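DegV family protein (Eubacterium eligens, PDB 3FDJ) is of unknown function but, as a member of the DegV family, probably binds a fatty acid. Local coordinates at residues D66-L69 with E70-D74; R98-Y101 with L102-P106. One frame throughout, in Å; residues are numbered along the deposited sequence. Where two conformers were deposited one is given.

Contact 1 (D66-L69 with E70-D74)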
loop_
_atom_site.group_PDB
_atom_site.type_symbol
_atom_site.label_atom_id
_atom_site.label_comp_id
_atom_site.label_asym_id
_atom_site.label_seq_id
_atom_site.Cartn_x
_atom_site.Cartn_y
_atom_site.Cartn_z
ATOM N N ASP A 66 -21.530 0.265 -1.114
ATOM C CA ASP A 66 -22.118 -0.276 0.119
ATOM C C ASP A 66 -21.064 -0.649 1.174
ATOM O O ASP A 66 -21.265 -0.410 2.366
ATOM C CB ASP A 66 -23.004 -1.499 -0.173
ATOM C CG ASP A 66 -24.352 -1.129 -0.783
ATOM O OD1 ASP A 66 -24.839 -0.003 -0.548
ATOM O OD2 ASP A 66 -24.930 -1.973 -1.498
ATOM N N ALA A 67 -19.948 -1.228 0.737
ATOM C CA ALA A 67 -18.846 -1.580 1.650
ATOM C C ALA A 67 -18.209 -0.352 2.278
ATOM O O ALA A 67 -17.869 -0.339 3.473
ATOM C CB ALA A 67 -17.781 -2.406 0.910
ATOM N N TRP A 68 -18.020 0.698 1.481
ATOM C CA TRP A 68 -17.520 1.957 2.034
ATOM C C TRP A 68 -18.488 2.508 3.064
ATOM O O TRP A 68 -18.078 2.903 4.140
ATOM C CB TRP A 68 -17.307 2.997 0.950
ATOM C CG TRP A 68 -16.147 2.780 0.041
ATOM C CD1 TRP A 68 -16.202 2.499 -1.308
ATOM C CD2 TRP A 68 -14.761 2.873 0.364
ATOM N NE1 TRP A 68 -14.935 2.408 -1.825
ATOM C CE2 TRP A 68 -14.032 2.636 -0.825
ATOM C CE3 TRP A 68 -14.054 3.131 1.540
ATOM C CZ2 TRP A 68 -12.636 2.628 -0.857
ATOM C CZ3 TRP A 68 -12.680 3.130 1.496
ATOM C CH2 TRP A 68 -11.986 2.898 0.304
ATOM N N LEU A 69 -19.775 2.547 2.741
ATOM C CA LEU A 69 -20.762 3.117 3.667
ATOM C C LEU A 69 -20.792 2.369 4.978
ATOM O O LEU A 69 -20.854 2.988 6.035
ATOM C CB LEU A 69 -22.157 3.158 3.033
ATOM C CG LEU A 69 -22.291 4.141 1.865
ATOM C CD1 LEU A 69 -23.701 4.014 1.238
ATOM C CD2 LEU A 69 -22.041 5.590 2.324
ATOM N N GLU A 70 -20.714 1.044 4.906
ATOM C CA GLU A 70 -20.651 0.214 6.112
ATOM C C GLU A 70 -19.435 0.626 6.947
ATOM O O GLU A 70 -19.535 0.783 8.161
ATOM C CB GLU A 70 -20.570 -1.265 5.746
ATOM C CG GLU A 70 -20.585 -2.208 6.936
ATOM C CD GLU A 70 -20.586 -3.682 6.543
ATOM O OE1 GLU A 70 -19.771 -4.097 5.680
ATOM O OE2 GLU A 70 -21.394 -4.430 7.125
ATOM N N ALA A 71 -18.306 0.859 6.291
ATOM C CA ALA A 71 -17.069 1.190 7.001
ATOM C C ALA A 71 -17.084 2.566 7.633
ATOM O O ALA A 71 -16.398 2.803 8.624
ATOM C CB ALA A 71 -15.868 1.071 6.071
ATOM N N PHE A 72 -17.823 3.500 7.032
ATOM C CA PHE A 72 -17.912 4.851 7.576
ATOM C C PHE A 72 -18.714 4.829 8.868
ATOM O O PHE A 72 -18.526 5.671 9.729
ATOM C CB PHE A 72 -18.589 5.822 6.593
ATOM C CG PHE A 72 -17.848 6.050 5.283
ATOM C CD1 PHE A 72 -16.516 5.718 5.105
ATOM C CD2 PHE A 72 -18.511 6.668 4.232
ATOM C CE1 PHE A 72 -15.867 5.944 3.896
ATOM C CE2 PHE A 72 -17.861 6.917 3.032
ATOM C CZ PHE A 72 -16.531 6.538 2.861
ATOM N N GLY A 73 -19.645 3.884 8.970
ATOM C CA GLY A 73 -20.480 3.752 10.139
ATOM C C GLY A 73 -21.385 4.955 10.270
ATOM O O GLY A 73 -22.160 5.281 9.349
ATOM N N ASP A 74 -21.299 5.630 11.404
ATOM C CA ASP A 74 -22.076 6.852 11.584
ATOM C C ASP A 74 -21.245 7.964 12.233
ATOM O O ASP A 74 -21.759 8.867 12.896
ATOM C CB ASP A 74 -23.381 6.560 12.331
ATOM C CG ASP A 74 -23.198 6.442 13.805
ATOM O OD1 ASP A 74 -22.163 5.879 14.229
ATOM O OD2 ASP A 74 -24.096 6.937 14.539
HETATM O O HOH W 1 -17.129 -2.576 4.692
HETATM O O HOH W 2 -22.928 4.484 6.952
#
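With CG turned anti to the carbonyl carbon in both Trp-68 (chi1 -72°) and Phe-72 (chi1 -64°), the two aromatic side chains, one helical turn apart, meet obliquely, Trp-68 CE3 lying 4.1 Å from Phe-72 CE1. The phenyl ring also folds back over the backbone: Trp-68 O sits above one of its faces, nearer the rim than the centre, 3.4 Å from Phe-72 CG. That same oxygen accepts the Phe-72 N-H at 3.0 Å. Leu-69 adds its CD2 branch, 4.2 Å from Phe-72 CD2. Large apolar groups suit this side, since Trp-68 and Phe-72 are buried against Val-80, while the indole N-H is satisfied by Ser-93 OG. Ala-71, also buried, is small enough to lie close to Val-7 and Val-25. Asp-66 and Glu-70 are exposed, as suits charged residues, and one water donates to Ala-67 O and to Glu-70 OE1, reached by an extended chain. At the end, Gly-73 N still bonds to Leu-69 O (3.3 Å), and a second water bridges Leu-69 O and Gly-73 O. A glycine of positive phi (66°), which this residue tolerates easily, just after the last turn ends this amphipathic helix, which packs on a mixed beta-sheet.

Contact 2 (R98-Y101 with L102-P106)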
loop_
_atom_site.group_PDB
_atom_site.type_symbol
_atom_site.label_atom_id
_atom_site.label_comp_id
_atom_site.label_asym_id
_atom_site.label_seq_id
_atom_site.Cartn_x
_atom_site.Cartn_y
_atom_site.Cartn_z
ATOM N N ARG A 98 -18.562 8.815 -0.368
ATOM C CA ARG A 98 -18.556 10.062 0.409
ATOM C C ARG A 98 -19.760 10.921 0.029
ATOM O O ARG A 98 -20.401 11.523 0.878
ATOM C CB ARG A 98 -17.267 10.846 0.165
ATOM C CG ARG A 98 -17.229 12.228 0.766
ATOM C CD ARG A 98 -15.912 12.898 0.534
ATOM N NE ARG A 98 -15.943 14.280 0.986
ATOM C CZ ARG A 98 -16.350 15.325 0.281
ATOM N NH1 ARG A 98 -16.800 15.202 -0.969
ATOM N NH2 ARG A 98 -16.323 16.528 0.841
ATOM N N ALA A 99 -20.044 10.964 -1.270
ATOM C CA ALA A 99 -21.155 11.759 -1.791
ATOM C C ALA A 99 -22.480 11.337 -1.166
ATOM O O ALA A 99 -23.301 12.183 -0.776
ATOM C CB ALA A 99 -21.207 11.636 -3.315
ATOM N N VAL A 100 -22.719 10.030 -1.143
ATOM C CA VAL A 100 -23.916 9.483 -0.539
ATOM C C VAL A 100 -23.903 9.739 0.974
ATOM O O VAL A 100 -24.916 10.146 1.566
ATOM C CB VAL A 100 -24.026 7.969 -0.829
ATOM C CG1 VAL A 100 -25.162 7.342 -0.003
ATOM C CG2 VAL A 100 -24.233 7.736 -2.370
ATOM N N TYR A 101 -22.757 9.535 1.599
ATOM C CA TYR A 101 -22.660 9.686 3.071
ATOM C C TYR A 101 -22.999 11.127 3.515
ATOM O O TYR A 101 -23.745 11.343 4.459
ATOM C CB TYR A 101 -21.275 9.272 3.538
ATOM C CG TYR A 101 -21.163 9.091 5.038
ATOM C CD1 TYR A 101 -21.631 7.927 5.641
ATOM C CD2 TYR A 101 -20.590 10.071 5.841
ATOM C CE1 TYR A 101 -21.538 7.746 7.020
ATOM C CE2 TYR A 101 -20.484 9.908 7.220
ATOM C CZ TYR A 101 -20.954 8.731 7.797
ATOM O OH TYR A 101 -20.866 8.535 9.145
ATOM N N LEU A 102 -22.478 12.106 2.796
ATOM C CA LEU A 102 -22.763 13.502 3.106
ATOM C C LEU A 102 -24.224 13.873 2.864
ATOM O O LEU A 102 -24.733 14.811 3.464
ATOM C CB LEU A 102 -21.817 14.421 2.352
ATOM C CG LEU A 102 -20.343 14.270 2.758
ATOM C CD1 LEU A 102 -19.516 15.243 1.941
ATOM C CD2 LEU A 102 -20.043 14.434 4.260
ATOM N N GLU A 103 -24.930 13.126 2.020
ATOM C CA GLU A 103 -26.364 13.345 1.850
ATOM C C GLU A 103 -27.182 12.656 2.941
ATOM O O GLU A 103 -28.402 12.841 3.009
ATOM C CB GLU A 103 -26.813 12.872 0.467
ATOM C CG GLU A 103 -26.217 13.726 -0.632
ATOM C CD GLU A 103 -26.742 13.381 -2.021
ATOM O OE1 GLU A 103 -27.629 12.497 -2.137
ATOM O OE2 GLU A 103 -26.267 14.013 -2.994
ATOM N N GLU A 104 -26.500 11.856 3.769
ATOM C CA GLU A 104 -27.125 11.097 4.862
ATOM C C GLU A 104 -26.699 11.549 6.271
ATOM O O GLU A 104 -27.345 11.179 7.265
ATOM C CB GLU A 104 -26.829 9.609 4.653
ATOM C CG GLU A 104 -27.560 9.081 3.426
ATOM C CD GLU A 104 -27.451 7.570 3.207
ATOM O OE1 GLU A 104 -26.617 6.893 3.844
ATOM O OE2 GLU A 104 -28.220 7.071 2.358
ATOM N N HIS A 105 -25.649 12.357 6.368
ATOM C CA HIS A 105 -25.082 12.780 7.668
ATOM C C HIS A 105 -24.751 14.245 7.616
ATOM O O HIS A 105 -23.684 14.630 7.138
ATOM C CB HIS A 105 -23.831 11.957 7.981
ATOM C CG HIS A 105 -24.125 10.508 8.105
ATOM N ND1 HIS A 105 -24.503 9.938 9.304
ATOM C CD2 HIS A 105 -24.226 9.533 7.172
ATOM C CE1 HIS A 105 -24.758 8.654 9.112
ATOM N NE2 HIS A 105 -24.588 8.379 7.830
ATOM N N PRO A 106 -25.659 15.072 8.126
ATOM C CA PRO A 106 -25.590 16.508 7.906
ATOM C C PRO A 106 -24.421 17.190 8.621
ATOM O O PRO A 106 -24.014 18.260 8.222
ATOM C CB PRO A 106 -26.924 17.001 8.451
ATOM C CG PRO A 106 -27.289 16.001 9.510
ATOM C CD PRO A 106 -26.788 14.692 8.988
HETATM O O HOH W 3 -23.031 14.570 -2.046
#
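Tyr-101 and His-105 form an offset stack, ring centroids 3.9 Å apart and planes inclined by 21°. His-105 CD2 lies over the centre of the phenol face, and His-105 NE2 comes within 3.2 Å of Tyr-101 CE1. On the tyrosine side, CG stands anti to the backbone N (chi1 -167°), which carries the ring alongside the chain that follows; that chain leaves helical geometry over Glu-104 and His-105, which lets the imidazole come back over the phenol. Tyr-101 O serves this turn as well: it accepts Glu-104 N at 2.9 Å and, weakly, His-105 N, and it lies at the imidazole edge, in the ring plane. These bonds belong to the C-terminal end of helix 90-102, where after the straight Leu-102 N to Arg-98 O bond (2.9 Å) the following backbone bonds are mostly weak or of the i to i+3 kind, before strand 109-114. A tyrosine suits the junction because its ring can stack while its hydroxyl bonds to Asp-75 O; an alanine here would probably leave the imidazole without its stacking partner, free to turn, and that carbonyl without its phenol mate. Leu-102 turns to Arg-98 instead. Its CD1 methyl sits over the centre of the Arg-98 guanidinium, 3.6 Å from Arg-98 CZ, an apolar group laid on the face of a flat cation whose NE bonds to Val-110 O.

How the contacts relate
Contacts 1 and 2 are the C-terminal ends of two neighbouring helices, 65-72 and 90-102, with centres about 11 Å apart. They touch directly. The rings of Phe-72 and Tyr-101 meet edge-to-face, and Phe-72 CB lies 3.5 Å from Tyr-101 CE1; nearer the surface, Leu-69 CD1 packs on Val-100 CG1 at 3.8 Å. Where the first helix ends, Gly-73 O approaches Tyr-101 CE1 to 3.4 Å, and His-105 touches Asp-74; the two helix ends thus touch, with Asp-74 C 3.2 Å from Tyr-101 OH. Strand 77-82 links the helices in sequence. The sodium site at Lys-160, Ala-179 and Ile-184 involves neither contact.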